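Local atomic coordinates of endo-beta-N-acetylglucosaminidase F1 (Bacteroides thetaiotaomicron VPI-5482, PDB entry 6TCV), a protein that hydrolyses high-mannose N-glycans, probably between the two N-acetylglucosamine units of their chitobiose core. Residues A[186-189]-A[193-196]; A[255-260]-A[266-271]; A[399-404]-A[423-428]. The protein carries 2 engineered substitutions. All coordinates share one frame; numbering follows the deposited sequence.

Contact 1: residues A[186-189]-A[193-196]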
loop_
_atom_site.group_PDB
_atom_site.type_symbol
_atom_site.label_atom_id
_atom_site.label_comp_id
_atom_site.label_asym_id
_atom_site.label_seq_id
_atom_site.Cartn_x
_atom_site.Cartn_y
_atom_site.Cartn_z
ATOM N N SER A 186 0.263 -17.704 -8.940
ATOM C CA SER A 186 1.239 -18.781 -9.033
ATOM C C SER A 186 1.990 -19.028 -7.737
ATOM O O SER A 186 2.715 -20.022 -7.667
ATOM C CB SER A 186 2.288 -18.483 -10.087
ATOM O OG SER A 186 1.724 -18.236 -11.400
ATOM N N PHE A 187 1.912 -18.110 -6.778
ATOM C CA PHE A 187 2.736 -18.108 -5.581
ATOM C C PHE A 187 1.920 -18.396 -4.317
ATOM O O PHE A 187 1.293 -17.482 -3.752
ATOM C CB PHE A 187 3.432 -16.768 -5.420
ATOM C CG PHE A 187 4.406 -16.405 -6.524
ATOM C CD1 PHE A 187 3.941 -15.809 -7.685
ATOM C CD2 PHE A 187 5.760 -16.640 -6.388
ATOM C CE1 PHE A 187 4.821 -15.461 -8.698
ATOM C CE2 PHE A 187 6.666 -16.290 -7.359
ATOM C CZ PHE A 187 6.184 -15.693 -8.547
ATOM N N GLN A 188 1.945 -19.626 -3.869
ATOM C CA GLN A 188 1.246 -20.025 -2.663
ATOM C C GLN A 188 2.206 -20.782 -1.771
ATOM O O GLN A 188 3.148 -21.427 -2.256
ATOM C CB GLN A 188 0.027 -20.940 -2.895
ATOM C CG GLN A 188 -1.085 -20.367 -3.724
ATOM C CD GLN A 188 -2.153 -21.424 -4.050
ATOM O OE1 GLN A 188 -1.949 -22.234 -4.909
ATOM N NE2 GLN A 188 -3.277 -21.427 -3.299
ATOM N N LEU A 189 1.938 -20.736 -0.460
ATOM C CA LEU A 189 2.619 -21.654 0.429
ATOM C C LEU A 189 2.024 -23.054 0.267
ATOM O O LEU A 189 0.938 -23.232 -0.297
ATOM C CB LEU A 189 2.421 -21.202 1.889
ATOM C CG LEU A 189 2.722 -19.745 2.181
ATOM C CD1 LEU A 189 2.522 -19.488 3.662
ATOM C CD2 LEU A 189 4.105 -19.384 1.743
ATOM N N LYS A 193 -1.894 -20.521 1.479
ATOM C CA LYS A 193 -1.904 -19.062 1.550
ATOM C C LYS A 193 -1.164 -18.433 0.387
ATOM O O LYS A 193 -0.113 -18.914 -0.025
ATOM C CB LYS A 193 -1.277 -18.592 2.881
ATOM C CG LYS A 193 -2.177 -18.902 4.076
ATOM C CD LYS A 193 -3.422 -18.056 4.104
ATOM C CE LYS A 193 -4.257 -18.305 5.353
ATOM N NZ LYS A 193 -5.399 -17.401 5.386
ATOM N N LEU A 194 -1.648 -17.301 -0.087
ATOM C CA LEU A 194 -0.928 -16.552 -1.132
ATOM C C LEU A 194 0.251 -15.820 -0.492
ATOM O O LEU A 194 0.136 -15.199 0.584
ATOM C CB LEU A 194 -1.833 -15.495 -1.770
ATOM C CG LEU A 194 -2.938 -16.095 -2.630
ATOM C CD1 LEU A 194 -3.975 -15.014 -2.985
ATOM C CD2 LEU A 194 -2.402 -16.717 -3.874
ATOM N N LEU A 195 1.400 -15.892 -1.141
ATOM C CA LEU A 195 2.624 -15.286 -0.622
ATOM C C LEU A 195 2.582 -13.772 -0.648
ATOM O O LEU A 195 3.057 -13.138 0.309
ATOM C CB LEU A 195 3.819 -15.778 -1.449
ATOM C CG LEU A 195 5.190 -15.288 -1.038
ATOM C CD1 LEU A 195 5.530 -15.755 0.347
ATOM C CD2 LEU A 195 6.225 -15.737 -2.043
ATOM N N TRP A 196 2.106 -13.164 -1.734
ATOM C CA TRP A 196 2.317 -11.730 -1.987
ATOM C C TRP A 196 1.103 -10.922 -1.555
ATOM O O TRP A 196 0.106 -10.790 -2.258
ATOM C CB TRP A 196 2.642 -11.468 -3.450
ATOM C CG TRP A 196 3.867 -12.168 -3.911
ATOM C CD1 TRP A 196 3.916 -13.283 -4.699
ATOM C CD2 TRP A 196 5.238 -11.840 -3.602
ATOM N NE1 TRP A 196 5.231 -13.658 -4.900
ATOM C CE2 TRP A 196 6.058 -12.787 -4.247
ATOM C CE3 TRP A 196 5.864 -10.825 -2.872
ATOM C CZ2 TRP A 196 7.425 -12.760 -4.167
ATOM C CZ3 TRP A 196 7.234 -10.788 -2.826
ATOM C CH2 TRP A 196 7.995 -11.744 -3.455
HETATM O O HOH W 1 0.858 -14.677 -4.040
#

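Contact 2: residues A[255-260]-A[266-271]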
loop_
_atom_site.group_PDB
_atom_site.type_symbol
_atom_site.label_atom_id
_atom_site.label_comp_id
_atom_site.label_asym_id
_atom_site.label_seq_id
_atom_site.Cartn_x
_atom_site.Cartn_y
_atom_site.Cartn_z
ATOM N N THR A 255 8.113 16.838 -15.691
ATOM C CA THR A 255 7.386 16.454 -14.483
ATOM C C THR A 255 8.096 15.304 -13.750
ATOM O O THR A 255 8.774 14.473 -14.357
ATOM C CB THR A 255 5.927 16.045 -14.769
ATOM O OG1 THR A 255 5.914 14.820 -15.531
ATOM C CG2 THR A 255 5.130 17.132 -15.440
ATOM N N GLY A 256 7.898 15.244 -12.441
ATOM C CA GLY A 256 8.444 14.168 -11.640
ATOM C C GLY A 256 7.797 14.164 -10.278
ATOM O O GLY A 256 7.250 15.184 -9.820
ATOM N N LEU A 257 7.888 12.999 -9.621
ATOM C CA LEU A 257 7.217 12.774 -8.353
ATOM C C LEU A 257 7.875 13.481 -7.192
ATOM O O LEU A 257 7.236 13.590 -6.135
ATOM C CB LEU A 257 7.146 11.268 -8.070
ATOM C CG LEU A 257 6.464 10.493 -9.204
ATOM C CD1 LEU A 257 6.647 8.965 -8.987
ATOM C CD2 LEU A 257 4.974 10.797 -9.285
ATOM N N ALA A 258 9.106 13.977 -7.342
ATOM C CA ALA A 258 9.807 14.720 -6.298
ATOM C C ALA A 258 10.050 16.159 -6.744
ATOM O O ALA A 258 10.920 16.840 -6.181
ATOM C CB ALA A 258 11.127 14.031 -5.921
ATOM N N GLN A 259 9.283 16.682 -7.729
ATOM C CA GLN A 259 9.513 18.036 -8.195
ATOM C C GLN A 259 8.222 18.778 -8.516
ATOM O O GLN A 259 8.211 19.651 -9.390
ATOM C CB GLN A 259 10.484 18.106 -9.383
ATOM C CG GLN A 259 10.043 17.336 -10.630
ATOM C CD GLN A 259 11.201 16.853 -11.492
ATOM O OE1 GLN A 259 12.152 16.271 -10.962
ATOM N NE2 GLN A 259 11.175 17.120 -12.802
ATOM N N LEU A 260 7.146 18.451 -7.823
ATOM C CA LEU A 260 5.878 19.197 -7.924
ATOM C C LEU A 260 5.861 20.280 -6.862
ATOM O O LEU A 260 6.328 20.050 -5.738
ATOM C CB LEU A 260 4.702 18.229 -7.754
ATOM C CG LEU A 260 4.691 17.064 -8.738
ATOM C CD1 LEU A 260 3.494 16.204 -8.538
ATOM C CD2 LEU A 260 4.762 17.520 -10.208
ATOM N N LYS A 266 -0.674 18.719 -4.625
ATOM C CA LYS A 266 -2.042 18.509 -4.208
ATOM C C LYS A 266 -2.891 17.983 -5.361
ATOM O O LYS A 266 -3.675 17.033 -5.199
ATOM C CB LYS A 266 -2.638 19.824 -3.701
ATOM C CG LYS A 266 -2.119 20.257 -2.327
ATOM C CD LYS A 266 -2.705 21.567 -1.873
ATOM C CE LYS A 266 -2.189 21.959 -0.501
ATOM N NZ LYS A 266 -2.512 23.358 -0.158
ATOM N N ASP A 267 -2.783 18.619 -6.534
ATOM C CA ASP A 267 -3.633 18.198 -7.649
ATOM C C ASP A 267 -3.255 16.808 -8.128
ATOM O O ASP A 267 -4.129 15.994 -8.413
ATOM C CB ASP A 267 -3.576 19.203 -8.799
ATOM C CG ASP A 267 -4.101 20.549 -8.421
ATOM O OD1 ASP A 267 -4.781 20.744 -7.425
ATOM O OD2 ASP A 267 -4.126 21.419 -9.397
ATOM N N PHE A 268 -1.953 16.516 -8.232
ATOM C CA PHE A 268 -1.565 15.207 -8.734
ATOM C C PHE A 268 -1.969 14.128 -7.742
ATOM O O PHE A 268 -2.472 13.062 -8.158
ATOM C CB PHE A 268 -0.056 15.191 -9.011
ATOM C CG PHE A 268 0.401 13.939 -9.687
ATOM C CD1 PHE A 268 0.087 13.689 -11.021
ATOM C CD2 PHE A 268 1.069 12.966 -8.970
ATOM C CE1 PHE A 268 0.498 12.506 -11.602
ATOM C CE2 PHE A 268 1.449 11.807 -9.550
ATOM C CZ PHE A 268 1.150 11.587 -10.870
ATOM N N ALA A 269 -1.824 14.406 -6.437
ATOM C CA ALA A 269 -2.273 13.462 -5.416
ATOM C C ALA A 269 -3.753 13.163 -5.560
ATOM O O ALA A 269 -4.177 11.999 -5.455
ATOM C CB ALA A 269 -2.034 14.081 -4.049
ATOM N N ARG A 270 -4.554 14.190 -5.826
ATOM C CA ARG A 270 -5.995 14.027 -5.970
ATOM C C ARG A 270 -6.337 13.249 -7.237
ATOM O O ARG A 270 -7.277 12.457 -7.235
ATOM C CB ARG A 270 -6.681 15.400 -5.868
ATOM C CG ARG A 270 -6.497 15.935 -4.446
ATOM C CD ARG A 270 -6.692 17.416 -4.284
ATOM N NE ARG A 270 -6.106 17.766 -2.966
ATOM C CZ ARG A 270 -6.092 18.971 -2.439
ATOM N NH1 ARG A 270 -6.644 19.964 -3.094
ATOM N NH2 ARG A 270 -5.539 19.188 -1.248
ATOM N N GLU A 271 -5.532 13.409 -8.300
ATOM C CA GLU A 271 -5.719 12.598 -9.510
ATOM C C GLU A 271 -5.383 11.132 -9.262
ATOM O O GLU A 271 -6.124 10.237 -9.705
ATOM C CB GLU A 271 -4.877 13.192 -10.639
ATOM C CG GLU A 271 -5.146 12.537 -11.964
ATOM C CD GLU A 271 -4.609 13.313 -13.117
ATOM O OE1 GLU A 271 -4.896 14.554 -13.177
ATOM O OE2 GLU A 271 -4.104 12.713 -14.085
#

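Contact 3: residues A[399-404]-A[423-428]. With NAG (2-acetamido-2-deoxy-beta-D-glucopyranose), chain B.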
loop_
_atom_site.group_PDB
_atom_site.type_symbol
_atom_site.label_atom_id
_atom_site.label_comp_id
_atom_site.label_asym_id
_atom_site.label_seq_id
_atom_site.Cartn_x
_atom_site.Cartn_y
_atom_site.Cartn_z
ATOM N N GLY A 399 9.241 -5.627 8.336
ATOM C CA GLY A 399 7.876 -6.019 8.045
ATOM C C GLY A 399 7.651 -6.636 6.678
ATOM O O GLY A 399 6.628 -7.315 6.475
ATOM N N TRP A 400 8.554 -6.417 5.717
ATOM C CA TRP A 400 8.286 -6.703 4.297
ATOM C C TRP A 400 9.482 -7.343 3.620
ATOM O O TRP A 400 10.642 -7.036 3.947
ATOM C CB TRP A 400 7.896 -5.379 3.543
ATOM C CG TRP A 400 6.641 -4.798 4.102
ATOM C CD1 TRP A 400 6.499 -3.973 5.167
ATOM C CD2 TRP A 400 5.295 -5.078 3.653
ATOM N NE1 TRP A 400 5.161 -3.751 5.444
ATOM C CE2 TRP A 400 4.417 -4.422 4.511
ATOM C CE3 TRP A 400 4.772 -5.826 2.590
ATOM C CZ2 TRP A 400 3.040 -4.501 4.377
ATOM C CZ3 TRP A 400 3.403 -5.880 2.455
ATOM C CH2 TRP A 400 2.574 -5.235 3.315
ATOM N N PHE A 401 9.188 -8.150 2.616
ATOM C CA PHE A 401 10.154 -8.543 1.608
ATOM C C PHE A 401 9.611 -8.127 0.247
ATOM O O PHE A 401 8.412 -8.281 -0.011
ATOM C CB PHE A 401 10.482 -10.075 1.648
ATOM C CG PHE A 401 9.281 -10.964 1.630
ATOM C CD1 PHE A 401 8.634 -11.316 2.800
ATOM C CD2 PHE A 401 8.798 -11.485 0.437
ATOM C CE1 PHE A 401 7.509 -12.111 2.769
ATOM C CE2 PHE A 401 7.689 -12.312 0.415
ATOM C CZ PHE A 401 7.037 -12.618 1.573
ATOM N N MET A 402 10.481 -7.599 -0.607
ATOM C CA MET A 402 10.076 -7.047 -1.907
ATOM C C MET A 402 10.677 -7.892 -3.015
ATOM O O MET A 402 11.817 -8.368 -2.905
ATOM C CB MET A 402 10.440 -5.590 -2.007
ATOM C CG MET A 402 10.052 -4.904 -3.316
ATOM S SD MET A 402 11.267 -5.056 -4.667
ATOM C CE MET A 402 12.040 -3.420 -4.521
ATOM N N GLY A 403 9.889 -8.057 -4.076
ATOM C CA GLY A 403 10.334 -8.682 -5.307
ATOM C C GLY A 403 9.890 -7.854 -6.495
ATOM O O GLY A 403 8.918 -7.097 -6.425
ATOM N N PHE A 404 10.666 -7.937 -7.565
ATOM C CA PHE A 404 10.484 -7.137 -8.786
ATOM C C PHE A 404 10.625 -7.940 -10.053
ATOM O O PHE A 404 11.657 -8.595 -10.249
ATOM C CB PHE A 404 11.461 -5.962 -8.743
ATOM C CG PHE A 404 11.351 -5.003 -9.895
ATOM C CD1 PHE A 404 12.091 -5.229 -11.065
ATOM C CD2 PHE A 404 10.519 -3.899 -9.867
ATOM C CE1 PHE A 404 11.983 -4.387 -12.134
ATOM C CE2 PHE A 404 10.404 -3.068 -10.949
ATOM C CZ PHE A 404 11.118 -3.284 -12.115
ATOM N N GLU A 423 9.091 -21.546 5.506
ATOM C CA GLU A 423 9.005 -22.303 6.742
ATOM C C GLU A 423 9.328 -21.439 7.958
ATOM O O GLU A 423 8.688 -21.579 9.008
ATOM C CB GLU A 423 10.023 -23.452 6.674
ATOM C CG GLU A 423 9.860 -24.590 7.642
ATOM C CD GLU A 423 10.404 -25.883 7.057
ATOM O OE1 GLU A 423 9.706 -26.913 7.127
ATOM O OE2 GLU A 423 11.526 -25.858 6.497
ATOM N N VAL A 424 10.315 -20.545 7.835
ATOM C CA VAL A 424 10.696 -19.690 8.950
ATOM C C VAL A 424 9.642 -18.608 9.172
ATOM O O VAL A 424 9.263 -18.315 10.315
ATOM C CB VAL A 424 12.092 -19.069 8.708
ATOM C CG1 VAL A 424 12.435 -17.995 9.775
ATOM C CG2 VAL A 424 13.160 -20.169 8.707
ATOM N N LEU A 425 9.155 -17.985 8.087
ATOM C CA LEU A 425 8.245 -16.852 8.221
ATOM C C LEU A 425 6.841 -17.275 8.619
ATOM O O LEU A 425 6.177 -16.566 9.387
ATOM C CB LEU A 425 8.142 -16.094 6.886
ATOM C CG LEU A 425 9.408 -15.459 6.363
ATOM C CD1 LEU A 425 9.040 -14.776 5.030
ATOM C CD2 LEU A 425 10.003 -14.450 7.285
ATOM N N TYR A 426 6.381 -18.443 8.191
ATOM C CA TYR A 426 4.975 -18.844 8.228
ATOM C C TYR A 426 4.746 -20.271 8.676
ATOM O O TYR A 426 3.582 -20.652 8.835
ATOM C CB TYR A 426 4.370 -18.722 6.822
ATOM C CG TYR A 426 4.619 -17.378 6.161
ATOM C CD1 TYR A 426 4.173 -16.185 6.770
ATOM C CD2 TYR A 426 5.248 -17.252 4.930
ATOM C CE1 TYR A 426 4.368 -14.962 6.184
ATOM C CE2 TYR A 426 5.408 -16.047 4.319
ATOM C CZ TYR A 426 4.989 -14.897 4.949
ATOM O OH TYR A 426 5.191 -13.657 4.321
ATOM N N GLY A 427 5.789 -21.074 8.869
ATOM C CA GLY A 427 5.610 -22.479 9.116
ATOM C C GLY A 427 5.178 -23.244 7.872
ATOM O O GLY A 427 4.672 -24.365 8.012
ATOM N N SER A 428 5.362 -22.684 6.669
ATOM C CA SER A 428 4.974 -23.389 5.443
ATOM C C SER A 428 5.817 -22.847 4.305
ATOM O O SER A 428 5.805 -21.647 4.042
ATOM C CB SER A 428 3.472 -23.142 5.220
ATOM O OG SER A 428 2.934 -23.872 4.106
HETATM C C1 NAG B . 14.975 0.332 -11.055
HETATM C C2 NAG B . 13.502 0.594 -11.308
HETATM C C3 NAG B . 13.016 0.162 -12.694
HETATM C C4 NAG B . 14.096 -0.620 -13.416
HETATM C C5 NAG B . 14.656 -1.654 -12.458
HETATM C C6 NAG B . 15.645 -2.622 -13.095
HETATM C C7 NAG B . 11.745 0.625 -9.584
HETATM C C8 NAG B . 11.071 -0.180 -8.489
HETATM N N2 NAG B . 12.699 -0.010 -10.259
HETATM O O3 NAG B . 12.667 1.320 -13.458
HETATM O O4 NAG B . 13.480 -1.288 -14.529
HETATM O O5 NAG B . 15.369 -1.006 -11.386
HETATM O O6 NAG B . 16.204 -3.451 -12.127
HETATM O O7 NAG B . 11.449 1.800 -9.830
#

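Contact 1: residues A[186-189]-A[193-196]
The carbonyl oxygen of Phe-187 is gripped twice. Leu-195 N donates to Phe-187 O at 3.1 Å in a nearly straight bond (173°), from above the carbonyl plane. Water 1 donates to the same Phe-187 O at 2.9 Å and accepts from Trp-196 N. The motif is a single antiparallel beta bridge within the long connection between strands 169-175 and 198-209. Gln-188 and Leu-194 are its non-hydrogen-bonded pair, with CA atoms 4.4 Å apart. On the other side of that pair Leu-189 N donates to Lys-193 O at 2.8 Å, nearly along the C=O axis.

The side chains of Phe-187 and Trp-196 form a T-shaped pair. Their planes stand at 79°, and the indole edge points at the phenyl face. Trp-196 NE1 lies 3.3 Å from Phe-187 CG, toward the rim of the ring. The phenyl group is turned beside its own backbone N (chi1 -63°), which sets its face against the indole. Phe-187 also stacks on Phe-415 and meets Tyr-411 edge to face. A valine here would probably deprive the Trp-196 edge of its aromatic face and open a gap beside Phe-415.

The Gln-188 chain is extended beyond CG, which lies 3.9 Å from Leu-194 CD2, and its NE2 bonds to Gly-192 O. Leu-189 and Leu-195 lie roughly perpendicular, with Leu-189 CD2 4.1 Å from Leu-195 CD1.

Contact 2: residues A[255-260]-A[266-271]
Leu-260 and Phe-268 mark the closest approach of the two backbones, with CA atoms 8.5 Å apart. Residues 266-271 are a piece of helix 262-278. Residues 255-260 belong to the loop that leads from strand 243-249 into that helix, a beta-alpha connection of the (beta/alpha)8 barrel. The loop contains a type I beta turn from Gly-256 to Gln-259, closed by Gln-259 N donating to Gly-256 O at 3.3 Å. A beta carbon on Gly-256 would run into Gln-259 CD.

The wide backbone spacing is bridged by three side chains. Phe-268 leaves the helix toward the loop, with CG anti to its backbone N (chi1 -173°), which carries the ring out to both leucines. Leu-260 meets the root of this side chain. Its CD1 touches Phe-268 CB at 3.7 Å and lies 4.0 Å from Phe-268 CG. Leu-257 reaches one flank of the ring by one methyl, CD2, 3.7 Å from Phe-268 CE2. Thus the first residue of the turn's centre and the residue just after the turn touch different parts of one phenylalanine.

Ile-206 of strand 198-209 packs on both Leu-257 and Phe-268, and Val-217 of strand 214-218 also touches Phe-268. The cluster is therefore buried between loop, helix and strands. Across the contact only apolar carbons meet. The attraction is dispersive and hydrophobic, without the directional demand of a hydrogen bond, while the turn's shape is supported by its own backbone bond and by the backbone bonds of Ala-258 with Ser-305 and Gln-259 with Thr-302.

Contact 3: residues A[399-404]-A[423-428]
A phenol oxygen approaches the rim of a phenyl ring: Tyr-426 OH lies in the plane of the Phe-401 ring, 3.2 Å from Phe-401 CE1 and 3.5 Å from Phe-401 CZ. The two side chains come from opposite directions. The hydroxyl is not left to the phenyl edge alone, since it is hydrogen-bonded to Met-168 O.

Phe-401 lies on strand 400-404, a strand of the (beta/alpha)8 barrel paired with strands 169-175 and 371-376. Its CG sits between the backbone N and the carbonyl carbon (chi1 51°), and the side chain projects toward helix 421-426. Leu-425 meets the same corner of the ring, with Leu-425 CD1 3.8 Å from Phe-401 CE1. Leu-425 and Tyr-426 are also packed on each other, as Leu-425 CB lies 3.6 Å above the centre of the tyrosine ring. Gly-427 then leaves the helical path with positive phi (72°), and its N donates to Glu-423 O at 2.9 Å.

The same strand ends at the bound glycan. Phe-404 CE1 lies 3.8 Å from C5 of the N-acetylglucosamine, and Phe-404 CE2 is 3.9 Å from its C8 methyl. Tyr-290, Glu-376 and Tyr-355 hydrogen-bond this sugar.

The helix contact is small. It pairs an apolar Leu-425 contact with one polar atom, the tyrosine oxygen, at its closest point. Aromatic ring hydrogens carry a slight positive charge, and the edge-on hydroxyl oxygen is therefore probably well tolerated while Met-168 satisfies its hydrogen bonding.

The contacts follow one another along the chain without overlap. All three belong to the (beta/alpha)8 barrel region. Contacts 1 and 3 are neighbours, with centres about 10 Å apart. They share a core in which Trp-196 CZ3 lies 3.6 Å from Phe-401 CE2 and Leu-189 CD1 lies 3.7 Å from Tyr-426 CB. The connection before strand 198-209 is thus packed against strand 400-404 and helix 421-426. Contact 2 lies across the chain's centre, its centre about 34 Å from contact 1 and 32 Å from contact 3. Strand 400-404 of contact 3 links that shared core to the glycan. Contact 2 packs another beta-alpha connection, with the Leu-257 side chain about 9 Å from a bound N-acetylglucosamine.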